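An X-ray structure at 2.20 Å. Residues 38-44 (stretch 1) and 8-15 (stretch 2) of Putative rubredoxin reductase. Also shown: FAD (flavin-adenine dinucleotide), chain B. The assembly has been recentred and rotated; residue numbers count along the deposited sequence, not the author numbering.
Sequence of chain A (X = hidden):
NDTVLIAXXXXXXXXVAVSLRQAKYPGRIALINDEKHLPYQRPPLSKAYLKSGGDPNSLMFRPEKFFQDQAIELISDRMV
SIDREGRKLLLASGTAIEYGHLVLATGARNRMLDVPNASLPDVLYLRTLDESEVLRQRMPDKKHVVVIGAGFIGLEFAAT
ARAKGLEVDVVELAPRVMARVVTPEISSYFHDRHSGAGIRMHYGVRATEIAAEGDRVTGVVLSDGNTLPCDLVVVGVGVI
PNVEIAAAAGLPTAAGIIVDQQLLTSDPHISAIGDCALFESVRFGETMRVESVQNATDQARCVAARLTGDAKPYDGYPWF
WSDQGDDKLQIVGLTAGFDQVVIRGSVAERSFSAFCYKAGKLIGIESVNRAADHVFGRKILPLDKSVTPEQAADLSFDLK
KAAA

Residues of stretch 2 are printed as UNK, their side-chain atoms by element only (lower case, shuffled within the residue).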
# COMPACT_ATOMS: atom_id res chain seq x y z
N LEU A 38 18.37 -0.22 -5.24
CA LEU A 38 18.43 -1.52 -4.61
C LEU A 38 17.02 -1.65 -4.04
O LEU A 38 16.39 -0.63 -3.74
CB LEU A 38 19.45 -1.51 -3.46
CG LEU A 38 20.89 -1.09 -3.80
CD1 LEU A 38 21.68 -0.93 -2.52
CD2 LEU A 38 21.53 -2.11 -4.72
N PRO A 39 16.50 -2.88 -3.92
CA PRO A 39 15.15 -3.05 -3.37
C PRO A 39 14.97 -2.13 -2.17
O PRO A 39 15.82 -2.11 -1.28
CB PRO A 39 15.13 -4.53 -3.01
CG PRO A 39 15.94 -5.13 -4.11
CD PRO A 39 17.12 -4.19 -4.21
N TYR A 40 13.88 -1.37 -2.13
CA TYR A 40 13.66 -0.43 -1.04
C TYR A 40 12.27 -0.42 -0.40
O TYR A 40 11.32 -1.00 -0.93
CB TYR A 40 14.01 0.98 -1.53
CG TYR A 40 13.11 1.49 -2.64
CD1 TYR A 40 11.97 2.25 -2.35
CD2 TYR A 40 13.40 1.22 -3.98
CE1 TYR A 40 11.15 2.73 -3.36
CE2 TYR A 40 12.57 1.70 -5.00
CZ TYR A 40 11.45 2.46 -4.68
OH TYR A 40 10.64 2.95 -5.67
N GLN A 41 12.18 0.25 0.74
CA GLN A 41 10.94 0.36 1.50
C GLN A 41 10.04 1.48 0.96
O GLN A 41 10.51 2.56 0.62
CB GLN A 41 11.26 0.66 2.97
CG GLN A 41 12.27 -0.28 3.63
CD GLN A 41 12.85 0.31 4.92
OE1 GLN A 41 12.12 0.58 5.88
NE2 GLN A 41 14.16 0.52 4.93
N ARG A 42 8.74 1.20 0.92
CA ARG A 42 7.76 2.17 0.45
C ARG A 42 7.18 3.09 1.52
O ARG A 42 7.09 4.30 1.33
CB ARG A 42 6.60 1.45 -0.25
CG ARG A 42 6.74 1.32 -1.75
CD ARG A 42 7.92 0.45 -2.12
NE ARG A 42 8.15 0.43 -3.57
CZ ARG A 42 9.15 -0.23 -4.14
NH1 ARG A 42 9.99 -0.92 -3.40
NH2 ARG A 42 9.31 -0.21 -5.46
N PRO A 43 6.80 2.54 2.68
CA PRO A 43 6.22 3.34 3.76
C PRO A 43 6.87 4.68 4.08
O PRO A 43 6.18 5.68 4.27
CB PRO A 43 6.26 2.38 4.96
CG PRO A 43 6.05 1.04 4.30
CD PRO A 43 6.99 1.14 3.11
N PRO A 44 8.21 4.72 4.14
CA PRO A 44 8.88 5.99 4.44
C PRO A 44 8.77 7.06 3.35
O PRO A 44 9.02 8.24 3.60
CB PRO A 44 10.34 5.56 4.67
CG PRO A 44 10.21 4.12 5.10
CD PRO A 44 9.17 3.61 4.15
N UNK A 8 9.71 -8.33 -10.13
CA UNK A 8 9.31 -7.24 -9.25
C UNK A 8 10.11 -7.38 -7.98
O UNK A 8 10.04 -8.42 -7.31
N UNK A 9 10.88 -6.35 -7.63
CA UNK A 9 11.71 -6.39 -6.43
C UNK A 9 11.34 -5.36 -5.38
O UNK A 9 12.19 -4.62 -4.88
c UNK A 9 13.18 -6.23 -6.82
N UNK A 10 10.04 -5.30 -5.06
CA UNK A 10 9.56 -4.39 -4.04
C UNK A 10 9.41 -5.22 -2.77
O UNK A 10 10.13 -6.22 -2.62
N UNK A 11 8.49 -4.86 -1.89
CA UNK A 11 8.33 -5.64 -0.66
C UNK A 11 8.14 -7.14 -0.90
O UNK A 11 8.92 -7.94 -0.40
c UNK A 11 7.52 -3.86 0.95
c UNK A 11 7.88 -1.72 1.30
c UNK A 11 7.17 -5.10 0.18
n UNK A 11 8.23 -2.36 2.39
c UNK A 11 8.01 -3.71 2.21
n UNK A 11 7.45 -2.60 0.41
N UNK A 12 7.11 -7.52 -1.64
CA UNK A 12 6.84 -8.93 -1.91
C UNK A 12 7.97 -9.66 -2.66
O UNK A 12 8.36 -10.78 -2.29
c UNK A 12 5.53 -9.09 -2.67
N UNK A 13 8.50 -9.03 -3.71
CA UNK A 13 9.56 -9.64 -4.48
C UNK A 13 10.79 -9.93 -3.64
O UNK A 13 11.35 -11.03 -3.68
N UNK A 14 11.22 -8.93 -2.87
CA UNK A 14 12.38 -9.07 -2.01
C UNK A 14 12.15 -10.12 -0.93
O UNK A 14 13.02 -10.96 -0.66
c UNK A 14 15.06 -8.03 -0.54
c UNK A 14 15.99 -8.13 0.49
c UNK A 14 13.72 -7.82 -0.26
c UNK A 14 13.31 -7.71 1.07
c UNK A 14 14.24 -7.82 2.11
c UNK A 14 15.58 -8.02 1.82
c UNK A 14 12.71 -7.73 -1.36
N UNK A 15 10.98 -10.08 -0.30
CA UNK A 15 10.65 -11.02 0.77
C UNK A 15 10.59 -12.48 0.34
O UNK A 15 11.07 -13.36 1.06
c UNK A 15 9.33 -10.63 1.43
o UNK A 15 10.68 -12.24 4.24
c UNK A 15 10.09 -11.26 3.76
n UNK A 15 10.34 -10.01 4.15
c UNK A 15 9.02 -11.43 2.69
PA FAD B . 5.78 -2.89 -4.69
O1A FAD B . 5.08 -1.78 -5.39
O2A FAD B . 6.50 -2.66 -3.56
O5B FAD B . 6.85 -3.23 -5.74
C5B FAD B . 6.56 -3.59 -7.13
C4B FAD B . 7.94 -3.53 -7.83
O4B FAD B . 7.82 -4.30 -9.08
C3B FAD B . 8.41 -2.13 -8.25
O3B FAD B . 9.73 -1.80 -7.93
C2B FAD B . 8.04 -2.10 -9.71
O2B FAD B . 8.71 -1.12 -10.44
C1B FAD B . 8.44 -3.48 -10.12
N9A FAD B . 7.86 -4.01 -11.36
C8A FAD B . 6.59 -3.80 -11.83
N7A FAD B . 6.35 -4.41 -12.99
C5A FAD B . 7.52 -5.05 -13.29
C6A FAD B . 7.91 -5.90 -14.44
N6A FAD B . 7.12 -6.19 -15.45
N1A FAD B . 9.20 -6.38 -14.39
C2A FAD B . 10.07 -6.09 -13.36
N3A FAD B . 9.79 -5.33 -12.27
C4A FAD B . 8.50 -4.83 -12.28
N1 FAD B . 1.66 -0.21 3.50
C2 FAD B . 1.59 -0.34 4.82
O2 FAD B . 1.20 -1.36 5.32
N3 FAD B . 1.96 0.71 5.72
C4 FAD B . 2.43 1.93 5.25
O4 FAD B . 2.74 2.80 6.04
C4X FAD B . 2.52 2.09 3.80
N5 FAD B . 2.98 3.25 3.28
C5X FAD B . 3.06 3.37 1.91
C6 FAD B . 3.56 4.59 1.38
C7 FAD B . 3.69 4.80 0.02
C7M FAD B . 4.22 6.12 -0.49
C8 FAD B . 3.30 3.74 -0.92
C8M FAD B . 3.42 3.89 -2.42
C9 FAD B . 2.80 2.52 -0.41
C9A FAD B . 2.68 2.33 0.99
N10 FAD B . 2.19 1.09 1.59
C10 FAD B . 2.11 0.96 2.94
C1' FAD B . 1.81 -0.00 0.66
C2' FAD B . 3.02 -0.95 0.40
O2' FAD B . 4.09 -0.17 -0.07
C3' FAD B . 2.59 -1.99 -0.62
O3' FAD B . 1.52 -2.76 -0.09
C4' FAD B . 3.76 -2.90 -0.95
O4' FAD B . 4.86 -2.12 -1.49
C5' FAD B . 3.30 -3.91 -1.98
O5' FAD B . 4.55 -4.80 -2.33
P FAD B . 4.71 -5.33 -3.73
O1P FAD B . 6.02 -6.16 -3.61
O2P FAD B . 3.60 -6.03 -4.21
O3P FAD B . 4.91 -4.22 -4.67
O HOH W 1 12.32 -1.65 -4.51

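Position 8 has backbone atoms alone, and its CA lies 3.3 Å from FAD O4B. An ideal CB would come 3.0 Å from that same O4B, and at phi/psi 115/121 it would also be jammed against the carbonyl oxygen of the preceding residue. The backbone alone therefore calls for glycine: Gly8. It does not touch stretch 1.

Position 9 carries one carbon, unbranched and without a heteroatom. This lone CB lies 4.0 Å from Pro39 CG, an apolar contact, and the carbonyl O of the position approaches Pro39 CB at 3.5 Å. A single carbon identifies Ala9. The CA atoms of Ala9 and Pro39 are 5.7 Å apart, close enough for such small side chains to meet.

Position 10 again lacks side-chain atoms; its bare CA sits 3.6 Å from Arg42 NH1 and 3.4 Å from FAD O5B. It is Gly10. An ideal CB would fall 2.0 Å from FAD O5B, a severe clash, and 3.5 Å from Arg42 NH1. This residue is the N-cap of the helix that follows, and its O accepts a bond from the backbone N of position 14 at 2.9 Å.

Position 11 shows one carbon followed by a five-membered ring of three carbons and two nitrogens. One ring carbon is 3.1 Å from Arg42 N, which lies at the ring edge near its plane, and the same carbon is 3.5 Å from Pro43 CD. The ring is an imidazole: His11, the carbon being CE1. The CA-to-CB bond points sideways, but with chi1 at -78° (m) the ring end comes nearer to stretch 1. His11 ND1 hydrogen-bonds FAD O4' at 3.2 Å, and His11 N makes a weak bond to FAD O2A at 3.4 Å.

Position 12 has a single carbon, out of reach of stretch 1, and is Ala12. Its N donates to FAD O1P at 2.6 Å.

Position 13 has no side-chain atoms. An ideal CB would lie 1.7 Å from Gly8 O, an impossible overlap, so Gly13 lets the helix pack against the preceding loop.

Position 14 bears one carbon and then a six-carbon ring with no hydroxyl oxygen. Its CA-to-CB bond points toward stretch 1, and a ring carbon reaches Pro39 CB at 4.3 Å. This is Phe14, and the carbon is CD1.

Position 15 has three side-chain carbons, the third carrying one oxygen and one nitrogen, and makes no contact with stretch 1. The carboxamide makes it Gln15.

The contact buries 310 Å² in total and contains no direct hydrogen bond between the stretches. Pro39 packs against Ala9 and Phe14, while the His11 ring meets Tyr40 O, Gln41 CA, Arg42 N and the ring carbon Pro43 CD. Polar linkage comes through water 1, which donates to Ala9 O (3.0 Å) and accepts from Tyr40 N (2.9 Å) and Arg42 NH1 (2.7 Å). The same NH1 bonds Tyr40 O weakly at 2.8 Å, while FAD O2A lies over one face of the guanidinium. Packing, water and shared cofactor thus join the two segments.

Stretch 2, residues 8-15: GAGHAGFQ
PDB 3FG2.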